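Local coordinates for protein induced by osmotic stress (Scheffersomyces stipitis, PDB 5YWN), which probably reduces haloketones asymmetrically with NADP(H), as a Rossmann-type oxidoreductase of the dihydroflavonol-4-reductase subfamily, at residues K28-A40 with G47-E59. The protein carries 1 engineered substitution. Numbering follows the deposited sequence.
With NAP (NADP nicotinamide-adenine-dinucleotide phosphate), chain B.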
ATOM      1  N   LYS A  28      -8.306  18.969   1.004  1.00 25.34           N
ATOM      2  CA  LYS A  28      -8.168  18.760   2.389  1.00 24.92           C
ATOM      3  C   LYS A  28      -8.200  17.268   2.710  1.00 26.08           C
ATOM      4  O   LYS A  28      -8.699  16.503   1.970  1.00 27.05           O
ATOM      5  CB  LYS A  28      -9.220  19.516   3.153  1.00 24.02           C
ATOM      6  CG  LYS A  28      -8.891  20.951   3.417  1.00 31.59           C
ATOM      7  CD  LYS A  28     -10.042  21.576   4.138  1.00 38.34           C
ATOM      8  CE  LYS A  28      -9.799  22.983   4.585  1.00 41.50           C
ATOM      9  NZ  LYS A  28     -10.491  23.959   3.730  1.00 49.71           N
ATOM     10  N   VAL A  29      -7.676  16.913   3.858  1.00 21.92           N
ATOM     11  CA  VAL A  29      -7.607  15.572   4.296  1.00 27.05           C
ATOM     12  C   VAL A  29      -8.129  15.366   5.702  1.00 25.79           C
ATOM     13  O   VAL A  29      -7.887  16.117   6.546  1.00 25.66           O
ATOM     14  CB  VAL A  29      -6.152  15.014   4.166  1.00 24.15           C
ATOM     15  CG1 VAL A  29      -5.971  13.709   4.874  1.00 24.26           C
ATOM     16  CG2 VAL A  29      -5.750  14.906   2.726  1.00 20.79           C
ATOM     17  N   VAL A  30      -8.800  14.270   5.902  1.00 23.83           N
ATOM     18  CA  VAL A  30      -9.120  13.798   7.214  1.00 23.34           C
ATOM     19  C   VAL A  30      -8.619  12.393   7.370  1.00 22.73           C
ATOM     20  O   VAL A  30      -9.011  11.534   6.656  1.00 23.16           O
ATOM     21  CB  VAL A  30     -10.642  13.829   7.428  1.00 28.38           C
ATOM     22  CG1 VAL A  30     -11.037  13.430   8.819  1.00 25.86           C
ATOM     23  CG2 VAL A  30     -11.248  15.139   7.014  1.00 27.37           C
ATOM     24  N   GLY A  31      -7.766  12.175   8.324  1.00 23.78           N
ATOM     25  CA  GLY A  31      -7.160  10.904   8.547  1.00 22.37           C
ATOM     26  C   GLY A  31      -7.648  10.168   9.760  1.00 25.76           C
ATOM     27  O   GLY A  31      -7.873  10.761  10.742  1.00 26.61           O
ATOM     28  N   SER A  32      -7.829   8.867   9.658  1.00 25.00           N
ATOM     29  CA  SER A  32      -8.063   8.031  10.827  1.00 25.97           C
ATOM     30  C   SER A  32      -6.777   7.508  11.492  1.00 23.68           C
ATOM     31  O   SER A  32      -5.870   7.081  10.854  1.00 23.75           O
ATOM     32  CB  SER A  32      -9.058   6.902  10.604  1.00 25.17           C
ATOM     33  OG  SER A  32      -8.523   5.804  10.008  1.00 25.94           O
ATOM     34  N   VAL A  33      -6.762   7.560  12.791  1.00 24.42           N
ATOM     35  CA  VAL A  33      -5.657   7.097  13.573  1.00 24.68           C
ATOM     36  C   VAL A  33      -6.122   6.293  14.772  1.00 27.64           C
ATOM     37  O   VAL A  33      -7.172   6.491  15.232  1.00 26.08           O
ATOM     38  CB  VAL A  33      -4.793   8.254  14.054  1.00 30.63           C
ATOM     39  CG1 VAL A  33      -4.109   8.972  12.929  1.00 23.82           C
ATOM     40  CG2 VAL A  33      -5.553   9.193  14.953  1.00 27.22           C
ATOM     41  N   ARG A  34      -5.302   5.392  15.255  1.00 26.31           N
ATOM     42  CA  ARG A  34      -5.656   4.592  16.401  1.00 29.85           C
ATOM     43  C   ARG A  34      -5.415   5.258  17.746  1.00 29.54           C
ATOM     44  O   ARG A  34      -5.811   4.747  18.724  1.00 33.66           O
ATOM     45  CB  ARG A  34      -5.052   3.185  16.350  1.00 26.89           C
ATOM     46  CG  ARG A  34      -5.592   2.284  15.269  1.00 27.44           C
ATOM     47  CD  ARG A  34      -5.351   0.827  15.539  1.00 28.04           C
ATOM     48  NE  ARG A  34      -4.048   0.393  15.129  1.00 29.38           N
ATOM     49  CZ  ARG A  34      -3.557  -0.818  15.306  1.00 29.19           C
ATOM     50  NH1 ARG A  34      -2.346  -1.071  14.906  1.00 26.60           N
ATOM     51  NH2 ARG A  34      -4.263  -1.750  15.893  1.00 25.33           N
ATOM     52  N   SER A  35      -4.750   6.385  17.766  1.00 26.60           N
ATOM     53  CA  SER A  35      -4.592   7.141  18.974  1.00 29.27           C
ATOM     54  C   SER A  35      -4.531   8.650  18.770  1.00 32.94           C
ATOM     55  O   SER A  35      -4.119   9.130  17.763  1.00 26.25           O
ATOM     56  CB  SER A  35      -3.354   6.694  19.729  1.00 32.27           C
ATOM     57  OG  SER A  35      -2.224   7.360  19.282  1.00 33.39           O
ATOM     58  N   GLU A  36      -4.844   9.356  19.829  1.00 30.19           N
ATOM     59  CA  GLU A  36      -4.811  10.773  19.801  1.00 34.08           C
ATOM     60  C   GLU A  36      -3.420  11.307  19.491  1.00 29.93           C
ATOM     61  O   GLU A  36      -3.287  12.110  18.672  1.00 28.01           O
ATOM     62  CB  GLU A  36      -5.309  11.274  21.147  1.00 32.85           C
ATOM     63  CG  GLU A  36      -5.435  12.741  21.319  1.00 35.66           C
ATOM     64  CD  GLU A  36      -6.231  13.453  20.264  1.00 43.06           C
ATOM     65  OE1 GLU A  36      -7.311  13.038  19.917  1.00 39.04           O
ATOM     66  OE2 GLU A  36      -5.760  14.494  19.810  1.00 45.43           O
ATOM     67  N   GLU A  37      -2.401  10.795  20.138  1.00 33.02           N
ATOM     68  CA  GLU A  37      -1.056  11.284  19.911  1.00 35.79           C
ATOM     69  C   GLU A  37      -0.588  11.036  18.507  1.00 29.74           C
ATOM     70  O   GLU A  37       0.079  11.825  17.957  1.00 31.60           O
ATOM     71  CB  GLU A  37      -0.049  10.793  20.932  1.00 38.86           C
ATOM     72  CG  GLU A  37       1.338  11.376  20.730  1.00 45.90           C
ATOM     73  CD  GLU A  37       1.407  12.909  20.625  1.00 52.15           C
ATOM     74  OE1 GLU A  37       0.968  13.621  21.533  1.00 56.84           O
ATOM     75  OE2 GLU A  37       1.946  13.422  19.662  1.00 47.02           O
ATOM     76  N   LYS A  38      -1.003   9.926  17.953  1.00 30.00           N
ATOM     77  CA  LYS A  38      -0.693   9.599  16.600  1.00 29.70           C
ATOM     78  C   LYS A  38      -1.280  10.652  15.668  1.00 30.11           C
ATOM     79  O   LYS A  38      -0.642  11.082  14.751  1.00 28.34           O
ATOM     80  CB  LYS A  38      -1.169   8.194  16.252  1.00 29.08           C
ATOM     81  CG  LYS A  38      -0.257   7.062  16.663  1.00 24.01           C
ATOM     82  CD  LYS A  38      -0.888   5.729  16.418  1.00 31.13           C
ATOM     83  CE  LYS A  38      -0.050   4.567  16.849  1.00 28.17           C
ATOM     84  NZ  LYS A  38      -0.703   3.253  16.778  1.00 30.34           N
ATOM     85  N   GLY A  39      -2.500  11.056  15.929  1.00 31.09           N
ATOM     86  CA  GLY A  39      -3.093  12.109  15.170  1.00 28.39           C
ATOM     87  C   GLY A  39      -2.397  13.435  15.321  1.00 27.65           C
ATOM     88  O   GLY A  39      -2.137  14.106  14.376  1.00 26.68           O
ATOM     89  N   ALA A  40      -2.072  13.758  16.542  1.00 26.66           N
ATOM     90  CA  ALA A  40      -1.425  14.992  16.852  1.00 31.78           C
ATOM     91  C   ALA A  40      -0.084  15.077  16.159  1.00 31.42           C
ATOM     92  O   ALA A  40       0.221  16.089  15.657  1.00 26.86           O
ATOM     93  CB  ALA A  40      -1.258  15.174  18.339  1.00 32.96           C
ATOM     94  N   GLY A  47       0.075  20.103   8.794  1.00 28.99           N
ATOM     95  CA  GLY A  47      -0.491  21.419   8.823  1.00 33.57           C
ATOM     96  C   GLY A  47      -1.991  21.554   8.819  1.00 33.64           C
ATOM     97  O   GLY A  47      -2.722  20.681   9.152  1.00 31.99           O
ATOM     98  N   ASP A  48      -2.413  22.723   8.451  1.00 32.93           N
ATOM     99  CA  ASP A  48      -3.765  23.172   8.651  1.00 36.81           C
ATOM    100  C   ASP A  48      -4.856  22.451   7.865  1.00 33.14           C
ATOM    101  O   ASP A  48      -5.959  22.392   8.289  1.00 32.98           O
ATOM    102  CB  ASP A  48      -3.850  24.671   8.472  1.00 39.84           C
ATOM    103  CG  ASP A  48      -3.051  25.429   9.507  1.00 42.51           C
ATOM    104  OD1 ASP A  48      -2.794  24.954  10.609  1.00 44.25           O
ATOM    105  OD2 ASP A  48      -2.665  26.522   9.187  1.00 52.30           O
ATOM    106  N   ASP A  49      -4.510  21.952   6.699  1.00 32.14           N
ATOM    107  CA  ASP A  49      -5.446  21.287   5.820  1.00 33.61           C
ATOM    108  C   ASP A  49      -5.617  19.806   6.174  1.00 28.68           C
ATOM    109  O   ASP A  49      -6.287  19.088   5.520  1.00 27.94           O
ATOM    110  CB  ASP A  49      -5.076  21.510   4.371  1.00 31.05           C
ATOM    111  CG  ASP A  49      -5.456  22.880   3.875  1.00 38.13           C
ATOM    112  OD1 ASP A  49      -6.212  23.589   4.552  1.00 37.72           O
ATOM    113  OD2 ASP A  49      -5.009  23.239   2.790  1.00 37.70           O
ATOM    114  N   PHE A  50      -4.994  19.398   7.242  1.00 28.07           N
ATOM    115  CA  PHE A  50      -5.107  18.063   7.718  1.00 32.52           C
ATOM    116  C   PHE A  50      -5.808  17.977   9.061  1.00 30.52           C
ATOM    117  O   PHE A  50      -5.419  18.604   9.992  1.00 34.11           O
ATOM    118  CB  PHE A  50      -3.748  17.408   7.875  1.00 29.91           C
ATOM    119  CG  PHE A  50      -3.808  16.030   8.455  1.00 25.48           C
ATOM    120  CD1 PHE A  50      -4.046  14.959   7.663  1.00 24.26           C
ATOM    121  CD2 PHE A  50      -3.654  15.827   9.778  1.00 26.52           C
ATOM    122  CE1 PHE A  50      -4.120  13.703   8.171  1.00 26.82           C
ATOM    123  CE2 PHE A  50      -3.742  14.567  10.311  1.00 28.67           C
ATOM    124  CZ  PHE A  50      -3.965  13.498   9.502  1.00 27.79           C
ATOM    125  N   SER A  51      -6.796  17.132   9.151  1.00 28.45           N
ATOM    126  CA  SER A  51      -7.404  16.820  10.409  1.00 31.34           C
ATOM    127  C   SER A  51      -7.564  15.321  10.622  1.00 28.73           C
ATOM    128  O   SER A  51      -7.437  14.593   9.724  1.00 26.46           O
ATOM    129  CB  SER A  51      -8.665  17.615  10.645  1.00 33.05           C
ATOM    130  OG  SER A  51      -9.610  17.417   9.686  1.00 36.82           O
ATOM    131  N   TYR A  52      -7.761  14.910  11.854  1.00 27.42           N
ATOM    132  CA  TYR A  52      -7.822  13.525  12.201  1.00 26.18           C
ATOM    133  C   TYR A  52      -8.983  13.161  13.115  1.00 31.95           C
ATOM    134  O   TYR A  52      -9.496  13.985  13.819  1.00 27.49           O
ATOM    135  CB  TYR A  52      -6.504  13.063  12.825  1.00 25.82           C
ATOM    136  CG  TYR A  52      -6.180  13.683  14.155  1.00 29.77           C
ATOM    137  CD1 TYR A  52      -5.575  14.897  14.236  1.00 30.69           C
ATOM    138  CD2 TYR A  52      -6.495  13.062  15.305  1.00 29.87           C
ATOM    139  CE1 TYR A  52      -5.295  15.461  15.432  1.00 30.28           C
ATOM    140  CE2 TYR A  52      -6.229  13.621  16.491  1.00 31.80           C
ATOM    141  CZ  TYR A  52      -5.624  14.813  16.536  1.00 32.21           C
ATOM    142  OH  TYR A  52      -5.376  15.324  17.720  1.00 38.54           O
ATOM    143  N   GLU A  53      -9.367  11.903  13.063  1.00 22.43           N
ATOM    144  CA  GLU A  53     -10.274  11.319  14.007  1.00 28.03           C
ATOM    145  C   GLU A  53      -9.715  10.004  14.500  1.00 27.52           C
ATOM    146  O   GLU A  53      -9.125   9.272  13.757  1.00 26.25           O
ATOM    147  CB  GLU A  53     -11.665  11.099  13.424  1.00 27.64           C
ATOM    148  CG  GLU A  53     -12.373  12.332  12.977  1.00 28.66           C
ATOM    149  CD  GLU A  53     -12.672  13.299  14.090  1.00 34.69           C
ATOM    150  OE1 GLU A  53     -12.863  12.876  15.206  1.00 34.94           O
ATOM    151  OE2 GLU A  53     -12.726  14.478  13.846  1.00 37.00           O
ATOM    152  N   VAL A  54      -9.950   9.718  15.753  1.00 25.64           N
ATOM    153  CA  VAL A  54      -9.482   8.513  16.342  1.00 28.25           C
ATOM    154  C   VAL A  54     -10.487   7.402  16.197  1.00 28.90           C
ATOM    155  O   VAL A  54     -11.534   7.474  16.720  1.00 24.96           O
ATOM    156  CB  VAL A  54      -9.192   8.705  17.825  1.00 31.19           C
ATOM    157  CG1 VAL A  54      -8.755   7.435  18.466  1.00 30.36           C
ATOM    158  CG2 VAL A  54      -8.173   9.770  18.050  1.00 28.44           C
ATOM    159  N   VAL A  55     -10.101   6.382  15.468  1.00 29.77           N
ATOM    160  CA  VAL A  55     -10.861   5.163  15.306  1.00 23.65           C
ATOM    161  C   VAL A  55     -10.001   3.984  15.698  1.00 32.95           C
ATOM    162  O   VAL A  55      -9.214   3.505  14.940  1.00 30.64           O
ATOM    163  CB  VAL A  55     -11.355   5.004  13.869  1.00 27.71           C
ATOM    164  CG1 VAL A  55     -12.173   3.757  13.679  1.00 24.46           C
ATOM    165  CG2 VAL A  55     -12.077   6.242  13.406  1.00 27.14           C
ATOM    166  N   LYS A  56     -10.143   3.575  16.933  1.00 31.12           N
ATOM    167  CA  LYS A  56      -9.311   2.582  17.535  1.00 31.52           C
ATOM    168  C   LYS A  56      -9.438   1.173  16.988  1.00 30.80           C
ATOM    169  O   LYS A  56      -8.487   0.519  16.901  1.00 31.86           O
ATOM    170  CB  LYS A  56      -9.429   2.613  19.032  1.00 35.26           C
ATOM    171  CG  LYS A  56      -9.235   3.982  19.659  1.00 36.69           C
ATOM    172  CD  LYS A  56      -9.232   3.963  21.179  1.00 40.95           C
ATOM    173  CE  LYS A  56      -8.357   2.857  21.731  1.00 46.55           C
ATOM    174  NZ  LYS A  56      -8.195   2.780  23.210  1.00 48.93           N
ATOM    175  N   VAL A  57     -10.636   0.734  16.653  1.00 30.11           N
ATOM    176  CA  VAL A  57     -10.881  -0.596  16.155  1.00 29.68           C
ATOM    177  C   VAL A  57     -11.693  -0.586  14.863  1.00 30.65           C
ATOM    178  O   VAL A  57     -12.775  -0.124  14.843  1.00 32.41           O
ATOM    179  CB  VAL A  57     -11.585  -1.413  17.261  1.00 32.09           C
ATOM    180  CG1 VAL A  57     -11.824  -2.841  16.853  1.00 30.82           C
ATOM    181  CG2 VAL A  57     -10.782  -1.363  18.543  1.00 31.62           C
ATOM    182  N   LEU A  58     -11.143  -1.087  13.794  1.00 26.72           N
ATOM    183  CA  LEU A  58     -11.868  -1.211  12.566  1.00 27.64           C
ATOM    184  C   LEU A  58     -13.006  -2.192  12.600  1.00 26.65           C
ATOM    185  O   LEU A  58     -14.002  -1.945  12.060  1.00 29.36           O
ATOM    186  CB  LEU A  58     -10.962  -1.502  11.389  1.00 27.59           C
ATOM    187  CG  LEU A  58      -9.701  -0.690  11.230  1.00 32.95           C
ATOM    188  CD1 LEU A  58      -8.746  -1.432  10.356  1.00 30.78           C
ATOM    189  CD2 LEU A  58     -10.000   0.674  10.716  1.00 31.79           C
ATOM    190  N   GLU A  59     -12.831  -3.285  13.301  1.00 26.57           N
ATOM    191  CA  GLU A  59     -13.685  -4.435  13.192  1.00 27.95           C
ATOM    192  C   GLU A  59     -14.947  -4.370  14.074  1.00 31.24           C
ATOM    193  O   GLU A  59     -15.502  -5.348  14.385  1.00 28.31           O
ATOM    194  CB  GLU A  59     -12.925  -5.720  13.444  1.00 26.90           C
ATOM    195  CG  GLU A  59     -12.221  -5.822  14.776  1.00 29.36           C
ATOM    196  CD  GLU A  59     -10.782  -5.377  14.696  1.00 32.84           C
ATOM    197  OE1 GLU A  59     -10.503  -4.521  13.868  1.00 36.54           O
ATOM    198  OE2 GLU A  59      -9.966  -5.837  15.477  1.00 30.13           O
TER
HETATM  199  PA  NAP B 401       1.990  -0.117   7.265  1.00 25.43           P
HETATM  200  O1A NAP B 401       3.054   0.904   6.940  1.00 24.87           O
HETATM  201  O2A NAP B 401       2.128  -0.984   8.493  1.00 27.30           O
HETATM  202  O5B NAP B 401       0.572   0.641   7.340  1.00 25.65           O
HETATM  203  C5B NAP B 401      -0.523   0.060   8.045  1.00 29.11           C
HETATM  204  C4B NAP B 401      -1.299   1.147   8.778  1.00 27.40           C
HETATM  205  O4B NAP B 401      -2.637   0.707   9.033  1.00 28.83           O
HETATM  206  C3B NAP B 401      -0.658   1.488  10.114  1.00 29.98           C
HETATM  207  O3B NAP B 401      -0.249   2.859  10.146  1.00 31.97           O
HETATM  208  C2B NAP B 401      -1.709   1.217  11.172  1.00 27.18           C
HETATM  209  O2B NAP B 401      -2.003   2.401  11.908  1.00 28.78           O
HETATM  210  C1B NAP B 401      -2.942   0.724  10.431  1.00 28.47           C
HETATM  211  N9A NAP B 401      -3.301  -0.642  10.890  1.00 30.58           N
HETATM  212  C8A NAP B 401      -2.552  -1.749  10.719  1.00 30.14           C
HETATM  213  N7A NAP B 401      -3.170  -2.832  11.258  1.00 29.22           N
HETATM  214  C5A NAP B 401      -4.337  -2.420  11.786  1.00 29.03           C
HETATM  215  C6A NAP B 401      -5.469  -3.050  12.504  1.00 29.78           C
HETATM  216  N6A NAP B 401      -5.476  -4.378  12.773  1.00 32.69           N
HETATM  217  N1A NAP B 401      -6.493  -2.254  12.882  1.00 30.57           N
HETATM  218  C2A NAP B 401      -6.507  -0.932  12.626  1.00 28.67           C
HETATM  219  N3A NAP B 401      -5.509  -0.302  11.979  1.00 31.59           N
HETATM  220  C4A NAP B 401      -4.418  -0.974  11.542  1.00 29.16           C
HETATM  221  O3  NAP B 401       1.808  -1.079   5.986  1.00 26.76           O
HETATM  222  PN  NAP B 401       2.034  -0.510   4.498  1.00 24.11           P
HETATM  223  O1N NAP B 401       3.183  -1.263   3.873  1.00 25.88           O
HETATM  224  O2N NAP B 401       2.071   0.999   4.568  1.00 20.65           O
HETATM  225  O5D NAP B 401       0.678  -0.945   3.745  1.00 26.85           O
HETATM  226  C5D NAP B 401      -0.344   0.015   3.483  1.00 28.39           C
HETATM  227  C4D NAP B 401      -1.533  -0.665   2.814  1.00 20.40           C
HETATM  228  O4D NAP B 401      -1.225  -0.965   1.448  1.00 23.84           O
HETATM  229  C3D NAP B 401      -1.900  -1.969   3.505  1.00 26.34           C
HETATM  230  O3D NAP B 401      -3.215  -1.893   4.065  1.00 24.14           O
HETATM  231  C2D NAP B 401      -1.831  -3.047   2.443  1.00 23.48           C
HETATM  232  O2D NAP B 401      -3.094  -3.708   2.308  1.00 26.51           O
HETATM  233  C1D NAP B 401      -1.448  -2.347   1.149  1.00 21.38           C
HETATM  234  N1N NAP B 401      -0.236  -2.952   0.587  1.00 21.83           N
HETATM  235  C2N NAP B 401       0.965  -2.457   0.914  1.00 25.77           C
HETATM  236  C3N NAP B 401       2.127  -3.017   0.394  1.00 24.14           C
HETATM  237  C7N NAP B 401       3.468  -2.457   0.764  1.00 23.03           C
HETATM  238  O7N NAP B 401       4.475  -3.097   0.509  1.00 23.40           O
HETATM  239  N7N NAP B 401       3.525  -1.269   1.366  1.00 27.07           N
HETATM  240  C4N NAP B 401       2.034  -4.097  -0.472  1.00 21.46           C
HETATM  241  C5N NAP B 401       0.779  -4.591  -0.794  1.00 21.80           C
HETATM  242  C6N NAP B 401      -0.351  -3.994  -0.246  1.00 21.03           C
HETATM  243  P2B NAP B 401      -1.182   2.756  13.246  1.00 30.98           P
HETATM  244  O1X NAP B 401      -2.144   3.597  14.052  1.00 32.07           O
HETATM  245  O2X NAP B 401      -0.872   1.409  13.852  1.00 27.07           O
HETATM  246  O3X NAP B 401       0.029   3.506  12.743  1.00 27.27           O
HETATM  247  O   HOH W   1      -9.287  18.399   7.083  1.00 28.78           O
HETATM  248  O   HOH W   2      -7.857   4.237  12.320  1.00 29.75           O
HETATM  249  O   HOH W   3      -7.317  -1.832  16.388  1.00 30.47           O
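Tyr52 carries CG between its backbone N and carbonyl carbon (chi1 66°), a torsion that leans the ring over Gly39, whereas Phe50, with CG opposite the backbone N, keeps its ring beside Val29 and Gly31. Gly39 CA stands 3.5 Å from the Tyr52 ring centroid, 11° off the ring normal, in a CH-pi contact that leaves no space for a side chain on the helix at this point. Val33 CG2 reaches Tyr52 CD2 obliquely at 4.0 Å, and Val29 CG1 meets the edge of the Phe50 ring, 3.6 Å from CD1. The Tyr52 and Val33 side chains lie between the strands and helix 36-46 of a right-handed beta-alpha-beta crossover of the Rossmann fold, in which that helix links strands 28-33 and 50-54, the latter at the sheet border; Val29, on the same sheet face, meets helix 13-24. Six backbone hydrogen bonds join the parallel strands, from Val29 N to Asp49 O through to Val55 N to Val33 O. On the other face, Ser32 OG is bonded to Gly9 N and, through a water, linked to Val55 O, while Glu53 turns to Lys70 and His71. Beyond the strand end, one face of the Arg34 guanidinium lies against the NADP adenine while NH1 donates to O2X of the 2'-phosphate at 3.1 Å, nearly straight at 168°. Lys38 NZ grips O1X of the same phosphate at 3.1 Å, and a water ties Arg34 NH2 to Lys56 O. A leucine in place of Arg34 would probably leave O2X without this charged donor and that water without its guanidinium anchor. Leu58 lies against the adenine at C2A.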